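Phenylalanine hydroxylase (Colwellia psychrerythraea, PDB 2V27) probably catalyses the iron- and tetrahydrobiopterin-dependent hydroxylation of L-phenylalanine to L-tyrosine with O2, the first step of phenylalanine breakdown. Local coordinates at residues B[154-157]-B[158-162]; B[233-236]-B[237-241]; B[248-251]-B[252-256]; B[257-261]-B[262-266]. All coordinates share one frame; numbering follows the deposited sequence.

Contact 1. Residues B[154-157]-B[158-162]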
loop_
_atom_site.group_PDB
_atom_site.type_symbol
_atom_site.label_atom_id
_atom_site.label_comp_id
_atom_site.label_asym_id
_atom_site.label_seq_id
_atom_site.Cartn_x
_atom_site.Cartn_y
_atom_site.Cartn_z
ATOM N N GLN B 154 -7.704 -21.981 -10.472
ATOM C CA GLN B 154 -6.416 -22.630 -10.247
ATOM C C GLN B 154 -5.274 -21.687 -10.676
ATOM O O GLN B 154 -4.234 -21.573 -10.000
ATOM C CB GLN B 154 -6.332 -23.940 -11.038
ATOM C CG GLN B 154 -7.069 -25.080 -10.368
ATOM C CD GLN B 154 -7.240 -26.274 -11.285
ATOM O OE1 GLN B 154 -7.078 -26.181 -12.520
ATOM N NE2 GLN B 154 -7.494 -27.430 -10.672
ATOM N N ARG B 155 -5.523 -20.947 -11.742
ATOM C CA ARG B 155 -4.525 -19.971 -12.243
ATOM C C ARG B 155 -4.266 -18.871 -11.177
ATOM O O ARG B 155 -3.103 -18.416 -11.069
ATOM C CB ARG B 155 -4.906 -19.449 -13.657
ATOM C CG ARG B 155 -4.674 -20.547 -14.744
ATOM C CD ARG B 155 -5.083 -20.129 -16.165
ATOM N NE ARG B 155 -4.595 -21.041 -17.215
ATOM C CZ ARG B 155 -4.934 -20.931 -18.506
ATOM N NH1 ARG B 155 -5.726 -19.912 -18.912
ATOM N NH2 ARG B 155 -4.455 -21.804 -19.393
ATOM N N VAL B 156 -5.282 -18.478 -10.386
ATOM C CA VAL B 156 -5.129 -17.477 -9.276
ATOM C C VAL B 156 -4.112 -18.038 -8.255
ATOM O O VAL B 156 -3.180 -17.324 -7.827
ATOM C CB VAL B 156 -6.493 -17.087 -8.566
ATOM C CG1 VAL B 156 -6.281 -16.217 -7.311
ATOM C CG2 VAL B 156 -7.455 -16.377 -9.547
ATOM N N PHE B 157 -4.242 -19.321 -7.923
ATOM C CA PHE B 157 -3.324 -19.969 -6.980
ATOM C C PHE B 157 -1.936 -20.076 -7.559
ATOM O O PHE B 157 -0.969 -19.879 -6.847
ATOM C CB PHE B 157 -3.866 -21.358 -6.588
ATOM C CG PHE B 157 -4.954 -21.295 -5.532
ATOM C CD1 PHE B 157 -4.606 -21.400 -4.179
ATOM C CD2 PHE B 157 -6.301 -21.085 -5.883
ATOM C CE1 PHE B 157 -5.601 -21.303 -3.153
ATOM C CE2 PHE B 157 -7.290 -20.978 -4.882
ATOM C CZ PHE B 157 -6.935 -21.109 -3.532
ATOM N N LEU B 158 -1.851 -20.391 -8.857
ATOM C CA LEU B 158 -0.559 -20.475 -9.512
ATOM C C LEU B 158 0.122 -19.089 -9.503
ATOM O O LEU B 158 1.283 -18.991 -9.147
ATOM C CB LEU B 158 -0.770 -20.996 -10.966
ATOM C CG LEU B 158 -1.201 -22.464 -11.033
ATOM C CD1 LEU B 158 -1.394 -22.892 -12.519
ATOM C CD2 LEU B 158 -0.142 -23.294 -10.331
ATOM N N ALA B 159 -0.592 -18.040 -9.894
ATOM C CA ALA B 159 -0.021 -16.677 -9.837
ATOM C C ALA B 159 0.523 -16.288 -8.430
ATOM O O ALA B 159 1.520 -15.573 -8.336
ATOM C CB ALA B 159 -1.053 -15.628 -10.338
ATOM N N ARG B 160 -0.122 -16.795 -7.386
ATOM C CA ARG B 160 0.240 -16.529 -6.004
ATOM C C ARG B 160 1.580 -17.229 -5.726
ATOM O O ARG B 160 2.539 -16.644 -5.149
ATOM C CB ARG B 160 -0.887 -17.003 -5.045
ATOM C CG ARG B 160 -0.580 -16.890 -3.569
ATOM C CD ARG B 160 -1.819 -17.333 -2.754
ATOM N NE ARG B 160 -2.959 -16.432 -2.939
ATOM C CZ ARG B 160 -4.166 -16.836 -3.300
ATOM N NH1 ARG B 160 -4.423 -18.147 -3.472
ATOM N NH2 ARG B 160 -5.109 -15.914 -3.498
ATOM N N LEU B 161 1.696 -18.487 -6.173
ATOM C CA LEU B 161 2.945 -19.225 -6.092
ATOM C C LEU B 161 4.091 -18.469 -6.817
ATOM O O LEU B 161 5.192 -18.297 -6.270
ATOM C CB LEU B 161 2.808 -20.646 -6.668
ATOM C CG LEU B 161 4.105 -21.485 -6.712
ATOM C CD1 LEU B 161 4.844 -21.657 -5.333
ATOM C CD2 LEU B 161 3.799 -22.884 -7.346
ATOM N N TYR B 162 3.823 -17.967 -8.013
ATOM C CA TYR B 162 4.799 -17.263 -8.834
ATOM C C TYR B 162 5.217 -15.991 -8.082
ATOM O O TYR B 162 6.424 -15.672 -7.986
ATOM C CB TYR B 162 4.113 -16.892 -10.151
ATOM C CG TYR B 162 5.033 -16.393 -11.269
ATOM C CD1 TYR B 162 5.611 -17.312 -12.160
ATOM C CD2 TYR B 162 5.320 -15.044 -11.423
ATOM C CE1 TYR B 162 6.449 -16.906 -13.196
ATOM C CE2 TYR B 162 6.166 -14.611 -12.499
ATOM C CZ TYR B 162 6.698 -15.586 -13.371
ATOM O OH TYR B 162 7.553 -15.303 -14.439
#

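Contact 2. Residues B[233-236]-B[237-241]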
loop_
_atom_site.group_PDB
_atom_site.type_symbol
_atom_site.label_atom_id
_atom_site.label_comp_id
_atom_site.label_asym_id
_atom_site.label_seq_id
_atom_site.Cartn_x
_atom_site.Cartn_y
_atom_site.Cartn_z
ATOM N N LEU B 233 14.002 -24.995 -5.418
ATOM C CA LEU B 233 12.886 -25.035 -6.376
ATOM C C LEU B 233 12.750 -26.410 -7.046
ATOM O O LEU B 233 11.686 -26.724 -7.579
ATOM C CB LEU B 233 13.031 -23.934 -7.452
ATOM C CG LEU B 233 12.965 -22.476 -6.962
ATOM C CD1 LEU B 233 13.479 -21.498 -8.072
ATOM C CD2 LEU B 233 11.571 -22.155 -6.489
ATOM N N ASP B 234 13.830 -27.182 -7.086
ATOM C CA ASP B 234 13.730 -28.557 -7.628
ATOM C C ASP B 234 12.574 -29.363 -7.043
ATOM O O ASP B 234 11.897 -30.078 -7.784
ATOM C CB ASP B 234 15.017 -29.339 -7.456
ATOM C CG ASP B 234 16.183 -28.737 -8.188
ATOM O OD1 ASP B 234 16.020 -27.795 -9.022
ATOM O OD2 ASP B 234 17.309 -29.205 -7.887
ATOM N N GLU B 235 12.328 -29.233 -5.739
ATOM C CA GLU B 235 11.194 -29.961 -5.100
ATOM C C GLU B 235 9.820 -29.657 -5.712
ATOM O O GLU B 235 8.979 -30.563 -5.922
ATOM C CB GLU B 235 11.151 -29.749 -3.579
ATOM C CG GLU B 235 10.033 -30.559 -2.889
ATOM C CD GLU B 235 9.716 -30.093 -1.460
ATOM O OE1 GLU B 235 10.474 -29.250 -0.931
ATOM O OE2 GLU B 235 8.696 -30.558 -0.871
ATOM N N ILE B 236 9.579 -28.387 -6.023
ATOM C CA ILE B 236 8.319 -27.997 -6.669
ATOM C C ILE B 236 8.299 -28.399 -8.164
ATOM O O ILE B 236 7.295 -28.851 -8.708
ATOM C CB ILE B 236 8.071 -26.450 -6.530
ATOM C CG1 ILE B 236 8.327 -25.932 -5.095
ATOM C CG2 ILE B 236 6.672 -26.083 -6.988
ATOM C CD1 ILE B 236 7.818 -26.832 -3.932
ATOM N N ARG B 237 9.429 -28.234 -8.823
ATOM C CA ARG B 237 9.532 -28.554 -10.241
ATOM C C ARG B 237 9.222 -30.030 -10.451
ATOM O O ARG B 237 8.628 -30.394 -11.469
ATOM C CB ARG B 237 10.928 -28.206 -10.760
ATOM C CG ARG B 237 11.241 -28.651 -12.201
ATOM C CD ARG B 237 12.717 -28.964 -12.249
ATOM N NE ARG B 237 13.007 -30.373 -12.103
ATOM C CZ ARG B 237 14.158 -30.890 -11.673
ATOM N NH1 ARG B 237 15.177 -30.131 -11.285
ATOM N NH2 ARG B 237 14.273 -32.205 -11.598
ATOM N N LYS B 238 9.600 -30.861 -9.483
ATOM C CA LYS B 238 9.452 -32.304 -9.652
ATOM C C LYS B 238 8.021 -32.819 -9.531
ATOM O O LYS B 238 7.747 -33.955 -9.967
ATOM C CB LYS B 238 10.418 -33.054 -8.740
ATOM C CG LYS B 238 11.860 -32.995 -9.270
ATOM C CD LYS B 238 12.810 -33.727 -8.322
ATOM C CE LYS B 238 14.277 -33.401 -8.563
ATOM N NZ LYS B 238 15.018 -33.574 -7.288
ATOM N N PHE B 239 7.111 -32.027 -8.944
ATOM C CA PHE B 239 5.718 -32.468 -8.792
ATOM C C PHE B 239 5.095 -32.678 -10.160
ATOM O O PHE B 239 5.443 -31.995 -11.129
ATOM C CB PHE B 239 4.867 -31.446 -8.041
ATOM C CG PHE B 239 5.134 -31.372 -6.552
ATOM C CD1 PHE B 239 5.232 -30.133 -5.916
ATOM C CD2 PHE B 239 5.236 -32.527 -5.777
ATOM C CE1 PHE B 239 5.463 -30.035 -4.550
ATOM C CE2 PHE B 239 5.461 -32.434 -4.394
ATOM C CZ PHE B 239 5.572 -31.176 -3.784
ATOM N N GLU B 240 4.194 -33.647 -10.261
ATOM C CA GLU B 240 3.331 -33.692 -11.428
ATOM C C GLU B 240 2.284 -32.569 -11.294
ATOM O O GLU B 240 2.001 -32.089 -10.174
ATOM C CB GLU B 240 2.643 -35.062 -11.551
ATOM C CG GLU B 240 3.591 -36.296 -11.480
ATOM C CD GLU B 240 4.750 -36.217 -12.459
ATOM O OE1 GLU B 240 4.483 -36.073 -13.675
ATOM N N VAL B 241 1.699 -32.164 -12.423
ATOM C CA VAL B 241 0.646 -31.136 -12.437
ATOM C C VAL B 241 -0.550 -31.556 -11.563
ATOM O O VAL B 241 -1.123 -30.736 -10.850
ATOM C CB VAL B 241 0.191 -30.832 -13.883
ATOM C CG1 VAL B 241 -0.897 -29.787 -13.943
ATOM C CG2 VAL B 241 1.381 -30.362 -14.705
HETATM O O HOH W 1 17.279 -32.045 -7.840
#

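Contact 3. Residues B[248-251]-B[252-256]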
loop_
_atom_site.group_PDB
_atom_site.type_symbol
_atom_site.label_atom_id
_atom_site.label_comp_id
_atom_site.label_asym_id
_atom_site.label_seq_id
_atom_site.Cartn_x
_atom_site.Cartn_y
_atom_site.Cartn_z
ATOM N N VAL B 248 -3.599 -27.249 -4.404
ATOM C CA VAL B 248 -4.567 -26.172 -4.564
ATOM C C VAL B 248 -5.915 -26.521 -3.897
ATOM O O VAL B 248 -6.465 -25.737 -3.135
ATOM C CB VAL B 248 -4.765 -25.763 -6.058
ATOM C CG1 VAL B 248 -5.939 -24.843 -6.230
ATOM C CG2 VAL B 248 -3.464 -25.114 -6.591
ATOM N N ALA B 249 -6.429 -27.720 -4.200
ATOM C CA ALA B 249 -7.621 -28.229 -3.525
ATOM C C ALA B 249 -7.481 -28.301 -1.986
ATOM O O ALA B 249 -8.417 -27.909 -1.284
ATOM C CB ALA B 249 -7.993 -29.626 -4.090
ATOM N N GLN B 250 -6.319 -28.699 -1.493
ATOM C CA GLN B 250 -6.112 -28.710 -0.033
ATOM C C GLN B 250 -6.166 -27.268 0.528
ATOM O O GLN B 250 -6.776 -27.000 1.554
ATOM C CB GLN B 250 -4.770 -29.328 0.267
ATOM C CG GLN B 250 -4.572 -29.474 1.724
ATOM C CD GLN B 250 -3.224 -30.003 2.058
ATOM O OE1 GLN B 250 -2.348 -30.167 1.178
ATOM N NE2 GLN B 250 -3.044 -30.369 3.311
ATOM N N ALA B 251 -5.467 -26.352 -0.139
ATOM C CA ALA B 251 -5.573 -24.939 0.214
ATOM C C ALA B 251 -7.014 -24.407 0.260
ATOM O O ALA B 251 -7.360 -23.698 1.199
ATOM C CB ALA B 251 -4.727 -24.125 -0.770
ATOM N N GLU B 252 -7.837 -24.728 -0.752
ATOM C CA GLU B 252 -9.186 -24.334 -0.792
ATOM C C GLU B 252 -10.023 -24.959 0.337
ATOM O O GLU B 252 -10.830 -24.260 0.962
ATOM C CB GLU B 252 -9.775 -24.639 -2.156
ATOM C CG GLU B 252 -9.436 -23.576 -3.172
ATOM C CD GLU B 252 -10.135 -23.764 -4.503
ATOM O OE1 GLU B 252 -10.700 -22.775 -5.060
ATOM O OE2 GLU B 252 -10.109 -24.915 -4.976
ATOM N N ALA B 253 -9.785 -26.242 0.629
ATOM C CA ALA B 253 -10.470 -26.886 1.762
ATOM C C ALA B 253 -10.182 -26.147 3.099
ATOM O O ALA B 253 -11.049 -26.048 3.963
ATOM C CB ALA B 253 -10.027 -28.330 1.876
ATOM N N LEU B 254 -8.941 -25.678 3.278
ATOM C CA LEU B 254 -8.566 -24.950 4.487
ATOM C C LEU B 254 -8.984 -23.495 4.473
ATOM O O LEU B 254 -9.158 -22.889 5.536
ATOM C CB LEU B 254 -7.046 -25.040 4.657
ATOM C CG LEU B 254 -6.535 -26.442 5.050
ATOM C CD1 LEU B 254 -5.050 -26.522 4.830
ATOM C CD2 LEU B 254 -6.887 -26.775 6.527
ATOM N N GLY B 255 -9.171 -22.969 3.269
ATOM C CA GLY B 255 -9.444 -21.541 3.028
ATOM C C GLY B 255 -8.156 -20.714 3.122
ATOM O O GLY B 255 -7.133 -21.157 3.643
ATOM N N LEU B 256 -8.230 -19.502 2.599
ATOM C CA LEU B 256 -7.092 -18.601 2.676
ATOM C C LEU B 256 -6.743 -18.285 4.105
ATOM O O LEU B 256 -7.621 -18.190 4.959
ATOM C CB LEU B 256 -7.374 -17.305 1.936
ATOM C CG LEU B 256 -7.571 -17.380 0.419
ATOM C CD1 LEU B 256 -7.922 -15.988 -0.146
ATOM C CD2 LEU B 256 -6.351 -17.958 -0.286
#

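Contact 4. Residues B[257-261]-B[262-266]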
loop_
_atom_site.group_PDB
_atom_site.type_symbol
_atom_site.label_atom_id
_atom_site.label_comp_id
_atom_site.label_asym_id
_atom_site.label_seq_id
_atom_site.Cartn_x
_atom_site.Cartn_y
_atom_site.Cartn_z
ATOM N N HIS B 257 -5.463 -18.050 4.364
ATOM C CA HIS B 257 -5.015 -17.438 5.612
ATOM C C HIS B 257 -5.761 -16.123 5.794
ATOM O O HIS B 257 -6.111 -15.430 4.812
ATOM C CB HIS B 257 -3.536 -17.036 5.520
ATOM C CG HIS B 257 -2.547 -18.115 5.817
ATOM N ND1 HIS B 257 -2.472 -18.703 7.066
ATOM C CD2 HIS B 257 -1.517 -18.631 5.081
ATOM C CE1 HIS B 257 -1.462 -19.562 7.072
ATOM N NE2 HIS B 257 -0.882 -19.551 5.881
ATOM N N GLU B 258 -5.978 -15.738 7.061
ATOM C CA GLU B 258 -6.525 -14.382 7.299
ATOM C C GLU B 258 -5.503 -13.389 6.736
ATOM O O GLU B 258 -4.304 -13.589 6.911
ATOM C CB GLU B 258 -6.684 -14.112 8.786
ATOM C CG GLU B 258 -7.403 -12.796 9.032
ATOM C CD GLU B 258 -7.555 -12.487 10.513
ATOM O OE1 GLU B 258 -7.275 -13.356 11.364
ATOM O OE2 GLU B 258 -7.956 -11.355 10.824
ATOM N N ALA B 259 -6.017 -12.391 6.052
ATOM C CA ALA B 259 -5.160 -11.317 5.484
ATOM C C ALA B 259 -4.471 -10.516 6.588
ATOM O O ALA B 259 -5.064 -10.259 7.662
ATOM C CB ALA B 259 -5.979 -10.403 4.669
ATOM N N LYS B 260 -3.226 -10.086 6.339
ATOM C CA LYS B 260 -2.614 -9.101 7.203
ATOM C C LYS B 260 -3.340 -7.770 7.034
ATOM O O LYS B 260 -3.945 -7.528 6.009
ATOM C CB LYS B 260 -1.133 -8.952 6.933
ATOM C CG LYS B 260 -0.360 -10.258 7.006
ATOM C CD LYS B 260 -0.088 -10.569 8.444
ATOM C CE LYS B 260 1.260 -11.319 8.556
ATOM N NZ LYS B 260 1.920 -11.177 9.895
ATOM N N PHE B 261 -3.304 -6.936 8.076
ATOM C CA PHE B 261 -4.031 -5.666 8.008
ATOM C C PHE B 261 -3.756 -4.849 6.714
ATOM O O PHE B 261 -4.714 -4.329 6.133
ATOM C CB PHE B 261 -3.719 -4.845 9.267
ATOM C CG PHE B 261 -4.452 -3.553 9.324
ATOM C CD1 PHE B 261 -5.821 -3.538 9.641
ATOM C CD2 PHE B 261 -3.821 -2.340 9.056
ATOM C CE1 PHE B 261 -6.510 -2.289 9.697
ATOM C CE2 PHE B 261 -4.506 -1.133 9.107
ATOM C CZ PHE B 261 -5.854 -1.101 9.438
ATOM N N PRO B 262 -2.476 -4.731 6.246
ATOM C CA PRO B 262 -2.257 -3.962 4.992
ATOM C C PRO B 262 -2.994 -4.533 3.805
ATOM O O PRO B 262 -3.414 -3.780 2.933
ATOM C CB PRO B 262 -0.719 -4.028 4.798
ATOM C CG PRO B 262 -0.158 -4.206 6.225
ATOM C CD PRO B 262 -1.198 -5.166 6.852
ATOM N N VAL B 263 -3.154 -5.857 3.771
ATOM C CA VAL B 263 -3.966 -6.481 2.687
ATOM C C VAL B 263 -5.468 -6.169 2.822
ATOM O O VAL B 263 -6.140 -5.882 1.814
ATOM C CB VAL B 263 -3.670 -7.993 2.632
ATOM C CG1 VAL B 263 -4.661 -8.724 1.675
ATOM C CG2 VAL B 263 -2.216 -8.193 2.158
ATOM N N LYS B 264 -5.962 -6.157 4.040
ATOM C CA LYS B 264 -7.346 -5.777 4.272
ATOM C C LYS B 264 -7.608 -4.350 3.791
ATOM O O LYS B 264 -8.640 -4.049 3.201
ATOM C CB LYS B 264 -7.739 -5.915 5.740
ATOM C CG LYS B 264 -7.624 -7.318 6.238
ATOM C CD LYS B 264 -8.209 -7.437 7.673
ATOM C CE LYS B 264 -7.920 -8.858 8.225
ATOM N NZ LYS B 264 -8.132 -8.958 9.714
ATOM N N LYS B 265 -6.639 -3.460 4.026
ATOM C CA LYS B 265 -6.752 -2.041 3.702
ATOM C C LYS B 265 -6.582 -1.756 2.232
ATOM O O LYS B 265 -7.203 -0.828 1.684
ATOM C CB LYS B 265 -5.721 -1.278 4.559
ATOM C CG LYS B 265 -5.658 0.228 4.319
ATOM C CD LYS B 265 -4.709 0.820 5.389
ATOM C CE LYS B 265 -4.708 2.318 5.257
ATOM N NZ LYS B 265 -3.814 2.850 6.326
ATOM N N ALA B 266 -5.806 -2.592 1.527
ATOM C CA ALA B 266 -5.490 -2.325 0.119
ATOM C C ALA B 266 -6.727 -2.401 -0.767
ATOM O O ALA B 266 -7.683 -3.135 -0.470
ATOM C CB ALA B 266 -4.431 -3.281 -0.427
#

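Contact 1. Residues B[154-157]-B[158-162]
The guanidinium group of Arg160 reaches back one helical turn over the ring of Phe157, a cation-pi pair in which Arg160 CZ stands 4.9 Å from the ring centroid, 18° off the ring normal. The cation does not lie flat on the ring: the two planes are nearly perpendicular, 86° apart, and one corner, NH1, hangs over the face toward the rim, 3.3 Å from Phe157 CD1. Arg160 can do this because its chain leaves the backbone with CG anti to N (chi1 175°), runs alongside the phenylalanine and then bends at chi3. NH1 also donates to the carbonyl of Leu211, a second grip that fixes where the guanidinium sits.

The frame is about two turns of regular alpha helix within helix 152-167, the helix that ends at the iron ligand Glu167. Its i to i+4 backbone bonds include Ala159 N to Arg155 O at 2.8 Å and Leu161 N to Phe157 O at 3.1 Å.

The remaining side-chain contacts are van der Waals touches against polar atoms: Val156 CG1 lies 4.0 Å from Arg160 NH2, and Leu158 CG rests 3.3 Å from the carbonyl oxygen Gln154 O. Phe157 itself is buried against helix 241-254, where Val248, Ala251 and Glu252 meet it; an alanine here would probably leave Arg160 without its aromatic partner and open a gap between the two helices.

Contact 2. Residues B[233-236]-B[237-241]
Residues 233-241 follow the last turn of helix 233-237 into a loop: Arg237 N donates to Leu233 O at 3.0 Å and Lys238 N to Asp234 O, after which Phe239 N turns to Ile236 O, three residues back, at 3.2 Å and from above the carbonyl plane. On one flank Asp234 and Arg237 run side by side in a rather long salt bridge, OD1 to NH1 3.4 Å, with carboxylate and guanidinium planes 49° apart. Ser135 OG holds the same OD1, while a water donates to Asp234 OD2 and accepts from Lys238 NZ, at 2.8 Å in both cases.

On another side the ring of Phe239 folds back beneath the helix end. Its CG is anti to the carbonyl carbon (chi1 -74°), which sets one face under Glu235 O, 3.7 Å above the ring centre, and brings CE1 to 4.0 Å from Ile236 CD1. A serine in its place would probably take away one apolar neighbour of Ile236 and leave Ile244 and Leu247 without the ring they pack on.

Those two residues belong to helix 241-254, at whose N-cap position Glu240 stands, its backbone N bonded to Asp243 OD2; Tyr139 of helix 134-147 meets Leu233 and Ile236, so the short helix packs against both longer helices.

Contact 3. Residues B[248-251]-B[252-256]
Between Val248 and Leu254 the backbone is regular alpha helix, and it then breaks at Gly255. Glu252 N donates to Val248 O and Ala253 N to Ala249 O, both at 2.9 Å, and Leu254 N follows to Gln250 O at 3.1 Å. The last member of the series, Gly255 N to Ala251 O, is short at 2.8 Å yet weak because it is bent to 122°. Gly255 leaves the helix with positive phi (78°), a conformation that glycine adopts readily, and its carbonyl accepts a bond from Arg212 NE as the chain turns toward Leu256.

Side chains contribute little between the segments, and mostly through aliphatic carbons lying against backbone carbonyls. Leu254 holds CG anti to its own carbonyl carbon (chi1 -71°), a setting that lays CG back along the turn, 3.5 Å from Gln250 O; its CD1 approaches Gln250 CG only to 4.3 Å. Glu252 behaves similarly: its CG is 3.7 Å from Val248 O, and its extended chain carries the carboxylate past Val248.

Packing also reaches other helices: Ala251 meets Leu208 and Leu211 of helix 207-211, and Val248 and Glu252 touch helix 152-167. The chemistry is therefore that of a helix C-terminus whose own turns are joined chiefly by main-chain bonds, with small alanines at three positions and a glycine ending the helix.

Contact 4. Residues B[257-261]-B[262-266]
Lys264 stretches its extended chain back across the turn, laying CG against the methyl of Ala259, CB to CG 3.8 Å, and carrying its ammonium group to Glu258. There NZ donates to OE2 at 2.6 Å in a short salt bridge that uses the anti lone pair of the carboxylate oxygen, the one facing away from its partner oxygen. Glu258 reaches the site with CG anti to its backbone N (chi1 -173°) and an extended chain. The same NZ also pairs with Asp113 of the second subunit, so one lysine is shared by two carboxylates.

Ala259 CB also touches Val263 CG1 at 3.7 Å, a small apolar contact at the start of the helix. Lys260 occupies the N-cap position, where its carbonyl takes Lys264 N at 3.1 Å and, weakly, Val263 N; its side chain turns aside to a salt bridge with Asp201. Phe261 opens the helical turn, its CB 3.5 Å from Pro262 CD. Proline is readily accommodated in a first turn, where backbone nitrogens have no preceding helical carbonyl to bond. Phe261 O then receives Lys265 N at 3.0 Å.

Helix 261-265 thus lies where two copies of this enzyme, described as monomeric, touch in the deposited assembly: Lys265 bridges to Glu190 of the second subunit, Pro262 packs on its Met220, and the loop leading in from helix 241-254 is joined by backbone hydrogen bonds between His257 and Arg212.

Along the chain the four contacts come in series, each closing before the next opens. Contact 1 lies deepest, on helix 152-167, and contact 3 on helix 241-254 packs directly against it: their centres are 13 Å apart, and Phe157 CZ comes within 3.5 Å of Glu252 CG. Contact 2 leads into the same helix 241-254 from its N-terminal end, about 15 Å from contact 1 and 19 Å from contact 3 between centres. Contact 4 follows contact 3 without a break, yet its centre is about 29 Å from that of contact 2. The chain thus passes from the helix that supplies the iron ligand Glu167, through a peripheral helix, to the last short helix, 261-265, which touches the second copy in the deposited assembly.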